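Local coordinates for 5,10-methylenetetrahydrofolate dehydrogenase (Bombyx mori, PDB 5ZF1), which oxidises 5,10-methylenetetrahydrofolate to 5,10-methenyltetrahydrofolate, probably with NADP+ as the hydride acceptor, at residues Asp92-Gln97 with Asp111-Glu116; Lys117-Phe122 with Ala283-Asn288; Ile124-Arg129 with Pro135-Ala140; Leu143-Met148 with Met172-Met177. All coordinates share one frame; numbering follows the deposited sequence. Where two conformers were deposited one is given.

Contact 1: Asp92-Gln97 with Asp111-Glu116; sequences DGILVQ and DAIAPE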
loop_
_atom_site.group_PDB
_atom_site.type_symbol
_atom_site.label_atom_id
_atom_site.label_comp_id
_atom_site.label_asym_id
_atom_site.label_seq_id
_atom_site.Cartn_x
_atom_site.Cartn_y
_atom_site.Cartn_z
ATOM N N ASP B 92 -21.478 -16.291 -1.737
ATOM C CA ASP B 92 -21.146 -14.884 -1.544
ATOM C C ASP B 92 -19.682 -14.666 -1.202
ATOM O O ASP B 92 -19.122 -13.616 -1.541
ATOM C CB ASP B 92 -22.002 -14.277 -0.426
ATOM C CG ASP B 92 -23.480 -14.380 -0.708
ATOM O OD1 ASP B 92 -23.891 -14.121 -1.856
ATOM O OD2 ASP B 92 -24.228 -14.732 0.225
ATOM N N GLY B 93 -19.057 -15.626 -0.533
ATOM C CA GLY B 93 -17.686 -15.465 -0.091
ATOM C C GLY B 93 -16.870 -16.716 -0.294
ATOM O O GLY B 93 -17.371 -17.828 -0.119
ATOM N N ILE B 94 -15.607 -16.551 -0.674
ATOM C CA ILE B 94 -14.700 -17.663 -0.910
ATOM C C ILE B 94 -13.433 -17.417 -0.110
ATOM O O ILE B 94 -12.843 -16.333 -0.196
ATOM C CB ILE B 94 -14.350 -17.825 -2.399
ATOM C CG1 ILE B 94 -15.600 -18.110 -3.232
ATOM C CG2 ILE B 94 -13.296 -18.927 -2.565
ATOM C CD1 ILE B 94 -15.487 -17.676 -4.702
ATOM N N LEU B 95 -13.022 -18.417 0.663
ATOM C CA LEU B 95 -11.763 -18.401 1.393
ATOM C C LEU B 95 -10.951 -19.627 1.014
ATOM O O LEU B 95 -11.504 -20.715 0.842
ATOM C CB LEU B 95 -11.975 -18.424 2.910
ATOM C CG LEU B 95 -12.437 -17.227 3.728
ATOM C CD1 LEU B 95 -12.419 -17.614 5.208
ATOM C CD2 LEU B 95 -11.563 -16.000 3.478
ATOM N N VAL B 96 -9.641 -19.455 0.901
ATOM C CA VAL B 96 -8.713 -20.579 0.803
ATOM C C VAL B 96 -7.866 -20.582 2.067
ATOM O O VAL B 96 -7.195 -19.589 2.376
ATOM C CB VAL B 96 -7.849 -20.495 -0.466
ATOM C CG1 VAL B 96 -6.894 -21.683 -0.543
ATOM C CG2 VAL B 96 -8.743 -20.467 -1.692
ATOM N N GLN B 97 -7.919 -21.679 2.819
ATOM C CA GLN B 97 -7.119 -21.786 4.035
ATOM C C GLN B 97 -5.635 -21.745 3.681
ATOM O O GLN B 97 -5.177 -22.469 2.789
ATOM C CB GLN B 97 -7.456 -23.075 4.784
ATOM C CG GLN B 97 -6.693 -23.276 6.087
ATOM C CD GLN B 97 -7.014 -22.213 7.117
ATOM O OE1 GLN B 97 -8.179 -21.925 7.381
ATOM N NE2 GLN B 97 -5.980 -21.634 7.715
ATOM N N ASP B 111 -5.302 -14.287 -6.464
ATOM C CA ASP B 111 -5.814 -13.457 -7.544
ATOM C C ASP B 111 -6.840 -14.169 -8.415
ATOM O O ASP B 111 -7.468 -13.520 -9.259
ATOM C CB ASP B 111 -4.649 -12.935 -8.398
ATOM C CG ASP B 111 -3.728 -12.011 -7.617
ATOM O OD1 ASP B 111 -4.195 -11.416 -6.626
ATOM O OD2 ASP B 111 -2.540 -11.849 -7.991
ATOM N N ALA B 112 -7.051 -15.474 -8.204
ATOM C CA ALA B 112 -8.098 -16.209 -8.905
ATOM C C ALA B 112 -9.464 -16.017 -8.268
ATOM O O ALA B 112 -10.479 -16.195 -8.947
ATOM C CB ALA B 112 -7.766 -17.705 -8.940
ATOM N N ILE B 113 -9.513 -15.672 -6.980
ATOM C CA ILE B 113 -10.794 -15.444 -6.320
ATOM C C ILE B 113 -11.382 -14.129 -6.802
ATOM O O ILE B 113 -10.699 -13.097 -6.822
ATOM C CB ILE B 113 -10.617 -15.450 -4.796
ATOM C CG1 ILE B 113 -9.968 -16.763 -4.350
ATOM C CG2 ILE B 113 -11.958 -15.222 -4.099
ATOM C CD1 ILE B 113 -9.669 -16.832 -2.858
ATOM N N ALA B 114 -12.658 -14.148 -7.187
ATOM C CA ALA B 114 -13.313 -12.925 -7.620
ATOM C C ALA B 114 -13.189 -11.866 -6.521
ATOM O O ALA B 114 -13.523 -12.150 -5.364
ATOM C CB ALA B 114 -14.790 -13.193 -7.935
ATOM N N PRO B 115 -12.704 -10.660 -6.832
ATOM C CA PRO B 115 -12.522 -9.654 -5.769
ATOM C C PRO B 115 -13.772 -9.414 -4.954
ATOM O O PRO B 115 -13.684 -9.192 -3.741
ATOM C CB PRO B 115 -12.109 -8.396 -6.547
ATOM C CG PRO B 115 -11.461 -8.923 -7.787
ATOM C CD PRO B 115 -12.197 -10.188 -8.139
ATOM N N GLU B 116 -14.940 -9.475 -5.594
ATOM C CA GLU B 116 -16.212 -9.240 -4.924
ATOM C C GLU B 116 -16.551 -10.307 -3.890
ATOM O O GLU B 116 -17.425 -10.063 -3.042
ATOM C CB GLU B 116 -17.335 -9.172 -5.967
ATOM C CG GLU B 116 -17.197 -8.033 -6.978
ATOM C CD GLU B 116 -16.307 -8.363 -8.182
ATOM O OE1 GLU B 116 -15.773 -9.495 -8.276
ATOM O OE2 GLU B 116 -16.148 -7.472 -9.047
#
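Ile113 meets Ile94 and Val96 with both branches, CG2 to Ile94 and CD1 chiefly to Val96. Its CG1 stands anti to the carbonyl carbon (chi1 -56°) and CG1-CD1 continues extended, which carries Ile113 CD1 to 3.9 Å from Val96 CG2. The other branch, Ile113 CG2, lies anti to the backbone N and reaches Ile94 CB, again at 3.9 Å. Ile94 and Ile113 run past each other in opposite senses, flank against flank, and Ile94 CG2 comes to 4.2 Å from Ile113 CD1. Val96 has its branches set the same way: CG1 is anti to the backbone N (chi1 -180°), and CG2, anti to the carbonyl carbon, is the methyl that meets Ile113 CD1. Ile94 and Val96 are alternate residues of strand 93-96, an outer strand of the parallel sheet of the catalytic domain, and so present neighbouring side chains on one face; the chain leaving helix 106-112 lies over that face. Helix 75-87 adds to the apolar patch, with Ile82 against Ile113 and Leu85 against Ile94. Farther along, Asp92 O and Glu116 O are 4.2 Å apart, and Gln296 NE2 donates to both, bridging the two carbonyls. Asn86 holds segment 111-116 with its side-chain amide, taking the N-H of Ala114 and donating to the carbonyl of Ala112.

Contact 2: Lys117-Phe122 with Ala283-Asn288; sequences KDIDGF and AMLMHN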
loop_
_atom_site.group_PDB
_atom_site.type_symbol
_atom_site.label_atom_id
_atom_site.label_comp_id
_atom_site.label_asym_id
_atom_site.label_seq_id
_atom_site.Cartn_x
_atom_site.Cartn_y
_atom_site.Cartn_z
ATOM N N LYS B 117 -15.911 -11.476 -3.963
ATOM C CA LYS B 117 -16.110 -12.588 -3.031
ATOM C C LYS B 117 -14.858 -12.889 -2.209
ATOM O O LYS B 117 -14.801 -13.911 -1.526
ATOM C CB LYS B 117 -16.544 -13.850 -3.788
ATOM C CG LYS B 117 -17.713 -13.653 -4.749
ATOM C CD LYS B 117 -18.143 -14.996 -5.352
ATOM C CE LYS B 117 -19.304 -14.833 -6.315
ATOM N NZ LYS B 117 -20.003 -16.149 -6.543
ATOM N N ASP B 118 -13.847 -12.018 -2.258
ATOM C CA ASP B 118 -12.539 -12.311 -1.671
ATOM C C ASP B 118 -12.545 -11.899 -0.198
ATOM O O ASP B 118 -12.087 -10.825 0.186
ATOM C CB ASP B 118 -11.459 -11.588 -2.470
ATOM C CG ASP B 118 -10.089 -11.647 -1.821
ATOM O OD1 ASP B 118 -9.749 -12.685 -1.210
ATOM O OD2 ASP B 118 -9.346 -10.635 -1.967
ATOM N N ILE B 119 -13.051 -12.804 0.649
ATOM C CA ILE B 119 -13.281 -12.464 2.052
ATOM C C ILE B 119 -11.977 -12.172 2.789
ATOM O O ILE B 119 -11.967 -11.375 3.733
ATOM C CB ILE B 119 -14.070 -13.607 2.722
ATOM C CG1 ILE B 119 -15.366 -13.832 1.963
ATOM C CG2 ILE B 119 -14.309 -13.332 4.201
ATOM C CD1 ILE B 119 -16.170 -12.589 1.777
ATOM N N ASP B 120 -10.868 -12.800 2.382
ATOM C CA ASP B 120 -9.576 -12.532 3.002
ATOM C C ASP B 120 -8.975 -11.209 2.556
ATOM O O ASP B 120 -8.020 -10.736 3.195
ATOM C CB ASP B 120 -8.573 -13.640 2.671
ATOM C CG ASP B 120 -8.463 -14.686 3.766
ATOM O OD1 ASP B 120 -8.485 -14.332 4.965
ATOM O OD2 ASP B 120 -8.342 -15.876 3.414
ATOM N N GLY B 121 -9.487 -10.624 1.477
ATOM C CA GLY B 121 -8.976 -9.350 1.002
ATOM C C GLY B 121 -7.575 -9.411 0.452
ATOM O O GLY B 121 -6.885 -8.388 0.424
ATOM N N PHE B 122 -7.139 -10.570 -0.019
ATOM C CA PHE B 122 -5.769 -10.696 -0.498
ATOM C C PHE B 122 -5.619 -10.480 -2.000
ATOM O O PHE B 122 -4.482 -10.374 -2.477
ATOM C CB PHE B 122 -5.196 -12.066 -0.128
ATOM C CG PHE B 122 -4.980 -12.264 1.357
ATOM C CD1 PHE B 122 -4.671 -11.193 2.190
ATOM C CD2 PHE B 122 -5.117 -13.519 1.912
ATOM C CE1 PHE B 122 -4.484 -11.391 3.552
ATOM C CE2 PHE B 122 -4.940 -13.723 3.269
ATOM C CZ PHE B 122 -4.620 -12.666 4.089
ATOM N N ALA B 283 -14.076 -13.139 13.726
ATOM C CA ALA B 283 -15.216 -12.222 13.725
ATOM C C ALA B 283 -15.132 -11.249 12.559
ATOM O O ALA B 283 -16.146 -10.930 11.932
ATOM C CB ALA B 283 -15.288 -11.456 15.045
ATOM N N MET B 284 -13.926 -10.771 12.244
ATOM C CA MET B 284 -13.793 -9.872 11.104
ATOM C C MET B 284 -13.992 -10.586 9.776
ATOM O O MET B 284 -14.470 -9.963 8.820
ATOM C CB MET B 284 -12.433 -9.175 11.145
ATOM C CG MET B 284 -12.304 -8.185 12.270
ATOM S SD MET B 284 -13.522 -6.877 12.173
ATOM C CE MET B 284 -14.515 -7.378 13.541
ATOM N N LEU B 285 -13.619 -11.875 9.672
ATOM C CA LEU B 285 -13.970 -12.639 8.478
ATOM C C LEU B 285 -15.482 -12.687 8.292
ATOM O O LEU B 285 -15.980 -12.643 7.162
ATOM C CB LEU B 285 -13.428 -14.068 8.557
ATOM C CG LEU B 285 -11.928 -14.297 8.369
ATOM C CD1 LEU B 285 -11.574 -15.747 8.669
ATOM C CD2 LEU B 285 -11.506 -13.897 6.954
ATOM N N MET B 286 -16.222 -12.801 9.395
ATOM C CA MET B 286 -17.682 -12.803 9.307
ATOM C C MET B 286 -18.202 -11.439 8.879
ATOM O O MET B 286 -19.121 -11.343 8.048
ATOM C CB MET B 286 -18.277 -13.222 10.655
ATOM C CG MET B 286 -17.904 -14.641 11.058
ATOM S SD MET B 286 -18.269 -15.876 9.794
ATOM C CE MET B 286 -16.653 -16.619 9.553
ATOM N N HIS B 287 -17.622 -10.371 9.434
ATOM C CA HIS B 287 -17.930 -9.027 8.967
ATOM C C HIS B 287 -17.722 -8.907 7.462
ATOM O O HIS B 287 -18.554 -8.331 6.745
ATOM C CB HIS B 287 -17.064 -8.007 9.713
ATOM C CG HIS B 287 -17.095 -6.638 9.108
ATOM N ND1 HIS B 287 -16.195 -6.228 8.148
ATOM C CD2 HIS B 287 -17.953 -5.607 9.285
ATOM C CE1 HIS B 287 -16.473 -4.986 7.792
ATOM N NE2 HIS B 287 -17.536 -4.588 8.464
ATOM N N ASN B 288 -16.586 -9.412 6.969
ATOM C CA ASN B 288 -16.278 -9.297 5.550
ATOM C C ASN B 288 -17.252 -10.093 4.692
ATOM O O ASN B 288 -17.599 -9.658 3.589
ATOM C CB ASN B 288 -14.851 -9.778 5.275
ATOM C CG ASN B 288 -13.803 -8.788 5.719
ATOM O OD1 ASN B 288 -14.127 -7.709 6.204
ATOM N ND2 ASN B 288 -12.527 -9.136 5.508
#
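Ile119 and Asn288 bring their CA atoms to 5.6 Å where a type I beta turn, Asp118 to Gly121 with the Gly121 N to Asp118 O bond at 2.9 Å, abuts helix 277-298. Asn288 has CG anti to its carbonyl carbon (chi1 -75°), a setting that sends the amide off the helix toward the turn. Asn288 ND2 donates to Ile119 O at 2.9 Å with an N-H...O angle of 159°; the acceptor lies near the amide plane and is approached almost head-on, the C=O...N angle being 164°. The same nitrogen also donates to Val138 O, so two backbone carbonyls grip one amide group. At its other end Asn288 OD1 receives the ring ND1 of His287 at 3.2 Å, a further restraint on the rotation of the amide. Helix 277-298, near the C-terminus, thus packs on the loop between helices 106-112 and 124-131, a connection between the folate-side catalytic part of the enzyme and its Rossmann-type NAD(P)-binding part. Beside the polar bond, Ile119 passes Asn288 in the opposite sense and lays Ile119 CG2 3.8 Å from Asn288 CB. That methyl, Ile119 CG2, also sits 3.5 Å from Leu285 O and 4.0 Å from Leu285 CD2. Asp120 departs from the helix at CB, yet its carboxylate swings back, placing Asp120 OD1 3.6 Å from Leu285 CD2, a plain van der Waals approach. Leu95 of strand 93-96 touches Ile119, Asp120 and Leu285.

Contact 3: Ile124-Arg129 with Pro135-Ala140; sequences IINIGR and PTIVPA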
loop_
_atom_site.group_PDB
_atom_site.type_symbol
_atom_site.label_atom_id
_atom_site.label_comp_id
_atom_site.label_asym_id
_atom_site.label_seq_id
_atom_site.Cartn_x
_atom_site.Cartn_y
_atom_site.Cartn_z
ATOM N N ILE B 124 -5.132 -8.667 -5.455
ATOM C CA ILE B 124 -4.399 -7.420 -5.681
ATOM C C ILE B 124 -5.341 -6.235 -5.854
ATOM O O ILE B 124 -5.014 -5.114 -5.439
ATOM C CB ILE B 124 -3.427 -7.558 -6.875
ATOM C CG1 ILE B 124 -4.154 -8.040 -8.120
ATOM C CG2 ILE B 124 -2.266 -8.464 -6.494
ATOM C CD1 ILE B 124 -3.340 -7.889 -9.396
ATOM N N ILE B 125 -6.526 -6.450 -6.442
ATOM C CA ILE B 125 -7.484 -5.356 -6.581
ATOM C C ILE B 125 -7.958 -4.886 -5.214
ATOM O O ILE B 125 -8.109 -3.684 -4.974
ATOM C CB ILE B 125 -8.661 -5.774 -7.482
ATOM C CG1 ILE B 125 -8.190 -5.868 -8.943
ATOM C CG2 ILE B 125 -9.817 -4.793 -7.358
ATOM C CD1 ILE B 125 -9.218 -6.482 -9.900
ATOM N N ASN B 126 -8.197 -5.816 -4.291
ATOM C CA ASN B 126 -8.638 -5.389 -2.966
ATOM C C ASN B 126 -7.506 -4.729 -2.190
ATOM O O ASN B 126 -7.726 -3.742 -1.475
ATOM C CB ASN B 126 -9.210 -6.572 -2.180
ATOM C CG ASN B 126 -10.580 -7.007 -2.697
ATOM O OD1 ASN B 126 -11.371 -6.180 -3.143
ATOM N ND2 ASN B 126 -10.867 -8.310 -2.624
ATOM N N ILE B 127 -6.290 -5.258 -2.316
ATOM C CA ILE B 127 -5.143 -4.638 -1.664
ATOM C C ILE B 127 -4.885 -3.270 -2.266
ATOM O O ILE B 127 -4.586 -2.302 -1.553
ATOM C CB ILE B 127 -3.910 -5.551 -1.788
ATOM C CG1 ILE B 127 -4.102 -6.825 -0.954
ATOM C CG2 ILE B 127 -2.625 -4.799 -1.367
ATOM C CD1 ILE B 127 -3.973 -6.605 0.541
ATOM N N GLY B 128 -5.002 -3.165 -3.592
ATOM C CA GLY B 128 -4.822 -1.873 -4.235
ATOM C C GLY B 128 -5.781 -0.823 -3.709
ATOM O O GLY B 128 -5.381 0.305 -3.417
ATOM N N ARG B 129 -7.055 -1.185 -3.553
ATOM C CA ARG B 129 -8.026 -0.229 -3.037
ATOM C C ARG B 129 -7.718 0.146 -1.590
ATOM O O ARG B 129 -7.876 1.310 -1.195
ATOM C CB ARG B 129 -9.442 -0.795 -3.187
ATOM C CG ARG B 129 -9.903 -0.912 -4.653
ATOM C CD ARG B 129 -11.344 -1.399 -4.777
ATOM N NE ARG B 129 -12.285 -0.481 -4.140
ATOM C CZ ARG B 129 -12.803 0.597 -4.721
ATOM N NH1 ARG B 129 -12.486 0.907 -5.974
ATOM N NH2 ARG B 129 -13.647 1.364 -4.047
ATOM N N PRO B 135 -12.772 2.352 -0.281
ATOM C CA PRO B 135 -13.509 1.235 0.344
ATOM C C PRO B 135 -13.219 -0.091 -0.347
ATOM O O PRO B 135 -13.241 -0.190 -1.577
ATOM C CB PRO B 135 -14.982 1.640 0.183
ATOM C CG PRO B 135 -14.970 3.102 -0.071
ATOM C CD PRO B 135 -13.687 3.379 -0.809
ATOM N N THR B 136 -12.968 -1.126 0.447
ATOM C CA THR B 136 -12.556 -2.402 -0.129
ATOM C C THR B 136 -12.916 -3.519 0.848
ATOM O O THR B 136 -13.571 -3.286 1.870
ATOM C CB THR B 136 -11.054 -2.357 -0.469
ATOM O OG1 THR B 136 -10.684 -3.497 -1.249
ATOM C CG2 THR B 136 -10.192 -2.350 0.786
ATOM N N ILE B 137 -12.511 -4.742 0.525
ATOM C CA ILE B 137 -12.483 -5.825 1.505
ATOM C C ILE B 137 -11.094 -5.830 2.123
ATOM O O ILE B 137 -10.094 -6.017 1.420
ATOM C CB ILE B 137 -12.810 -7.181 0.868
ATOM C CG1 ILE B 137 -14.197 -7.118 0.227
ATOM C CG2 ILE B 137 -12.710 -8.279 1.944
ATOM C CD1 ILE B 137 -14.691 -8.446 -0.334
ATOM N N VAL B 138 -11.031 -5.620 3.432
ATOM C CA VAL B 138 -9.761 -5.449 4.142
ATOM C C VAL B 138 -9.348 -6.767 4.790
ATOM O O VAL B 138 -10.215 -7.501 5.295
ATOM C CB VAL B 138 -9.894 -4.329 5.185
ATOM C CG1 VAL B 138 -8.620 -4.171 5.962
ATOM C CG2 VAL B 138 -10.313 -3.025 4.517
ATOM N N PRO B 139 -8.054 -7.119 4.798
ATOM C CA PRO B 139 -7.637 -8.372 5.438
ATOM C C PRO B 139 -8.063 -8.416 6.899
ATOM O O PRO B 139 -8.043 -7.408 7.605
ATOM C CB PRO B 139 -6.113 -8.354 5.284
ATOM C CG PRO B 139 -5.905 -7.526 4.033
ATOM C CD PRO B 139 -6.948 -6.456 4.079
ATOM N N ALA B 140 -8.468 -9.608 7.346
ATOM C CA ALA B 140 -9.248 -9.721 8.579
ATOM C C ALA B 140 -8.414 -9.459 9.831
ATOM O O ALA B 140 -8.887 -8.811 10.775
ATOM C CB ALA B 140 -9.895 -11.106 8.653
#
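Arg129, Thr136 and Asn126 pin the loop before helix 140-151 back onto helix 124-131, making a tight connection between two consecutive helices, the second of which has Pro139 at its N-cap position. The tight part lies at the Arg129 end. In one of two modelled conformers, the guanidinium presents its NE/NH2 side to a single carbonyl: Arg129 NE to Pro135 O is 2.8 Å and Arg129 NH2 to Pro135 O is 2.9 Å. The acceptor lies nearly in the guanidinium plane, and a bend at chi3 (61°) turns the group back to reach it, a grip described for this conformer alone. Thr136 OG1 donates to Asn126 O at 3.0 Å, coming in at a lone pair in the carbonyl plane with a C=O...O angle of 107°. With OG1 anti to the Thr136 backbone N (chi1 -170°), the hydroxyl faces the helix, and Thr136 CB is pressed to 3.5 Å from Arg129 CB. This polar end is partly exposed, yet it has the shorter contacts. The opposite, buried end is looser and apolar: Ile127 CD1 meets Pro139 CG at 4.1 Å, the two side chains crossing at about a right angle. The Asn126 amide lies along Ile137, and its ND2 is bound elsewhere, to Asp118 OD2 and Pro115 O. The outer face of helix 124-131 adjoins the second subunit, Ile125 packing on Ile125 of that chain. Beside the Asn126 amide, the buried Ile137 N has no hydrogen-bond partner in the model, its distance to Asn126 OD1 being 4.1 Å.

Contact 4: Leu143-Met148 with Met172-Met177; sequences LAVVEM and MPIAMM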
loop_
_atom_site.group_PDB
_atom_site.type_symbol
_atom_site.label_atom_id
_atom_site.label_comp_id
_atom_site.label_asym_id
_atom_site.label_seq_id
_atom_site.Cartn_x
_atom_site.Cartn_y
_atom_site.Cartn_z
ATOM N N LEU B 143 -7.884 -5.811 10.060
ATOM C CA LEU B 143 -9.124 -5.178 10.479
ATOM C C LEU B 143 -9.392 -5.430 11.955
ATOM O O LEU B 143 -9.933 -4.560 12.654
ATOM C CB LEU B 143 -10.272 -5.692 9.603
ATOM C CG LEU B 143 -11.615 -4.972 9.596
ATOM C CD1 LEU B 143 -11.455 -3.489 9.264
ATOM C CD2 LEU B 143 -12.516 -5.665 8.564
ATOM N N ALA B 144 -9.018 -6.614 12.449
ATOM C CA ALA B 144 -9.202 -6.932 13.862
ATOM C C ALA B 144 -8.388 -6.000 14.753
ATOM O O ALA B 144 -8.890 -5.485 15.761
ATOM C CB ALA B 144 -8.827 -8.393 14.125
ATOM N N VAL B 145 -7.113 -5.787 14.412
ATOM C CA VAL B 145 -6.286 -4.847 15.168
ATOM C C VAL B 145 -6.918 -3.465 15.188
ATOM O O VAL B 145 -7.044 -2.837 16.248
ATOM C CB VAL B 145 -4.865 -4.797 14.579
ATOM C CG1 VAL B 145 -4.085 -3.631 15.192
ATOM C CG2 VAL B 145 -4.197 -6.091 14.850
ATOM N N VAL B 146 -7.317 -2.966 14.016
ATOM C CA VAL B 146 -7.926 -1.646 13.933
ATOM C C VAL B 146 -9.193 -1.593 14.779
ATOM O O VAL B 146 -9.462 -0.599 15.462
ATOM C CB VAL B 146 -8.199 -1.285 12.459
ATOM C CG1 VAL B 146 -9.252 -0.184 12.349
ATOM C CG2 VAL B 146 -6.920 -0.867 11.783
ATOM N N GLU B 147 -9.972 -2.674 14.772
ATOM C CA GLU B 147 -11.207 -2.708 15.555
ATOM C C GLU B 147 -10.923 -2.733 17.056
ATOM O O GLU B 147 -11.673 -2.141 17.844
ATOM C CB GLU B 147 -12.050 -3.914 15.133
ATOM C CG GLU B 147 -13.521 -3.857 15.560
ATOM C CD GLU B 147 -14.300 -2.683 14.963
ATOM O OE1 GLU B 147 -13.980 -2.222 13.844
ATOM O OE2 GLU B 147 -15.256 -2.227 15.621
ATOM N N MET B 148 -9.853 -3.412 17.481
ATOM C CA MET B 148 -9.496 -3.395 18.894
ATOM C C MET B 148 -9.153 -1.979 19.343
ATOM O O MET B 148 -9.555 -1.546 20.433
ATOM C CB MET B 148 -8.338 -4.363 19.153
ATOM C CG MET B 148 -8.684 -5.822 18.846
ATOM S SD MET B 148 -7.370 -7.032 19.114
ATOM C CE MET B 148 -6.527 -6.386 20.558
ATOM N N MET B 172 1.681 -5.002 6.641
ATOM C CA MET B 172 1.475 -3.893 5.717
ATOM C C MET B 172 0.039 -3.366 5.794
ATOM O O MET B 172 -0.150 -2.144 5.894
ATOM C CB MET B 172 1.872 -4.315 4.293
ATOM C CG MET B 172 1.775 -3.216 3.251
ATOM S SD MET B 172 0.105 -3.086 2.536
ATOM C CE MET B 172 -0.013 -4.655 1.632
ATOM N N PRO B 173 -0.989 -4.213 5.748
ATOM C CA PRO B 173 -2.345 -3.661 5.864
ATOM C C PRO B 173 -2.587 -2.977 7.199
ATOM O O PRO B 173 -3.331 -1.997 7.237
ATOM C CB PRO B 173 -3.248 -4.893 5.676
ATOM C CG PRO B 173 -2.392 -5.891 4.951
ATOM C CD PRO B 173 -0.992 -5.651 5.432
ATOM N N ILE B 174 -1.978 -3.438 8.287
ATOM C CA ILE B 174 -2.138 -2.737 9.564
ATOM C C ILE B 174 -1.568 -1.328 9.468
ATOM O O ILE B 174 -2.222 -0.342 9.834
ATOM C CB ILE B 174 -1.475 -3.530 10.702
ATOM C CG1 ILE B 174 -2.292 -4.786 11.011
ATOM C CG2 ILE B 174 -1.320 -2.622 11.945
ATOM C CD1 ILE B 174 -1.686 -5.687 12.067
ATOM N N ALA B 175 -0.321 -1.210 8.988
ATOM C CA ALA B 175 0.280 0.118 8.864
ATOM C C ALA B 175 -0.529 1.011 7.940
ATOM O O ALA B 175 -0.704 2.206 8.220
ATOM C CB ALA B 175 1.722 0.004 8.356
ATOM N N MET B 176 -1.041 0.448 6.831
ATOM C CA MET B 176 -1.784 1.254 5.865
ATOM C C MET B 176 -3.028 1.856 6.499
ATOM O O MET B 176 -3.333 3.035 6.286
ATOM C CB MET B 176 -2.153 0.404 4.647
ATOM C CG MET B 176 -2.744 1.180 3.467
ATOM S SD MET B 176 -1.621 2.356 2.652
ATOM C CE MET B 176 -0.256 1.332 2.123
ATOM N N MET B 177 -3.754 1.066 7.274
ATOM C CA MET B 177 -4.979 1.534 7.927
ATOM C C MET B 177 -4.672 2.533 9.024
ATOM O O MET B 177 -5.416 3.494 9.234
ATOM C CB MET B 177 -5.742 0.370 8.550
ATOM C CG MET B 177 -5.810 -0.861 7.721
ATOM S SD MET B 177 -7.475 -1.435 7.688
ATOM C CE MET B 177 -8.113 -0.038 6.810
#
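Val145 and Val146 make the first shell with Ile174 and Met177, one pair each. Val145 CG2 lies 3.8 Å from Ile174 CD1, and the same methyl, Ile174 CD1, is 4.1 Å from Val145 CB, so the end of the isoleucine rests against the branched carbon of the valine. Ile174 gets there by reaching out: CG1 is anti to the carbonyl carbon and the chain runs on extended (chi2 177°), pushing CD1 across to the facing helix although CB starts off to one side. Val146 uses CG2 as well, 3.7 Å from Met177 CB. Val145 and Ile174 meet at about a right angle, as do Val146 and Met177 in the conformer described. Met177 was modelled in two conformers, so the placement of its sulfur and CE is doubtful. The nearest pair of CA atoms, Val145 and Ile174, is 7.3 Å apart, which leaves the helices separated by these side chains. In the second shell, Leu130 of helix 124-131 packs on Pro173 and Met177, while Leu143 and Ala144 lean on the long helix 277-298. Elsewhere on helix 171-178, Met176 meets Met176 of the second subunit. Strand 160-164 lies between the two helices in sequence, and helix 171-178 follows it, as the first helix follows the first strand in Rossmann-type dinucleotide domains. All four touching side chains are buried and apolar, which implies that the direct contact between 143-148 and 172-177 rests on shape fit and exclusion of water, without directional bonds.

Overall arrangement
Contacts 1, 2 and 3 touch one another, and contact 4 joins them through contacts 2 and 3, with Met284 SD 3.7 Å from Leu143 CG and Pro139 CG 4.0 Å from Pro173 CG; from contact 1 alone it stands about 11 Å away by nearest atoms. Contacts 1 and 2, centres 9 Å apart, share a probable hydrogen bond from Ile94 N to Lys117 O (2.9 Å). Probable hydrogen bonds from Asn126 ND2 tie contact 3 to Pro115 O (3.2 Å) and Asp118 OD2 (2.9 Å). The series thus runs from the catalytic domain toward the NAD(P)-binding domain; in this family the active site probably lies in the cleft between them.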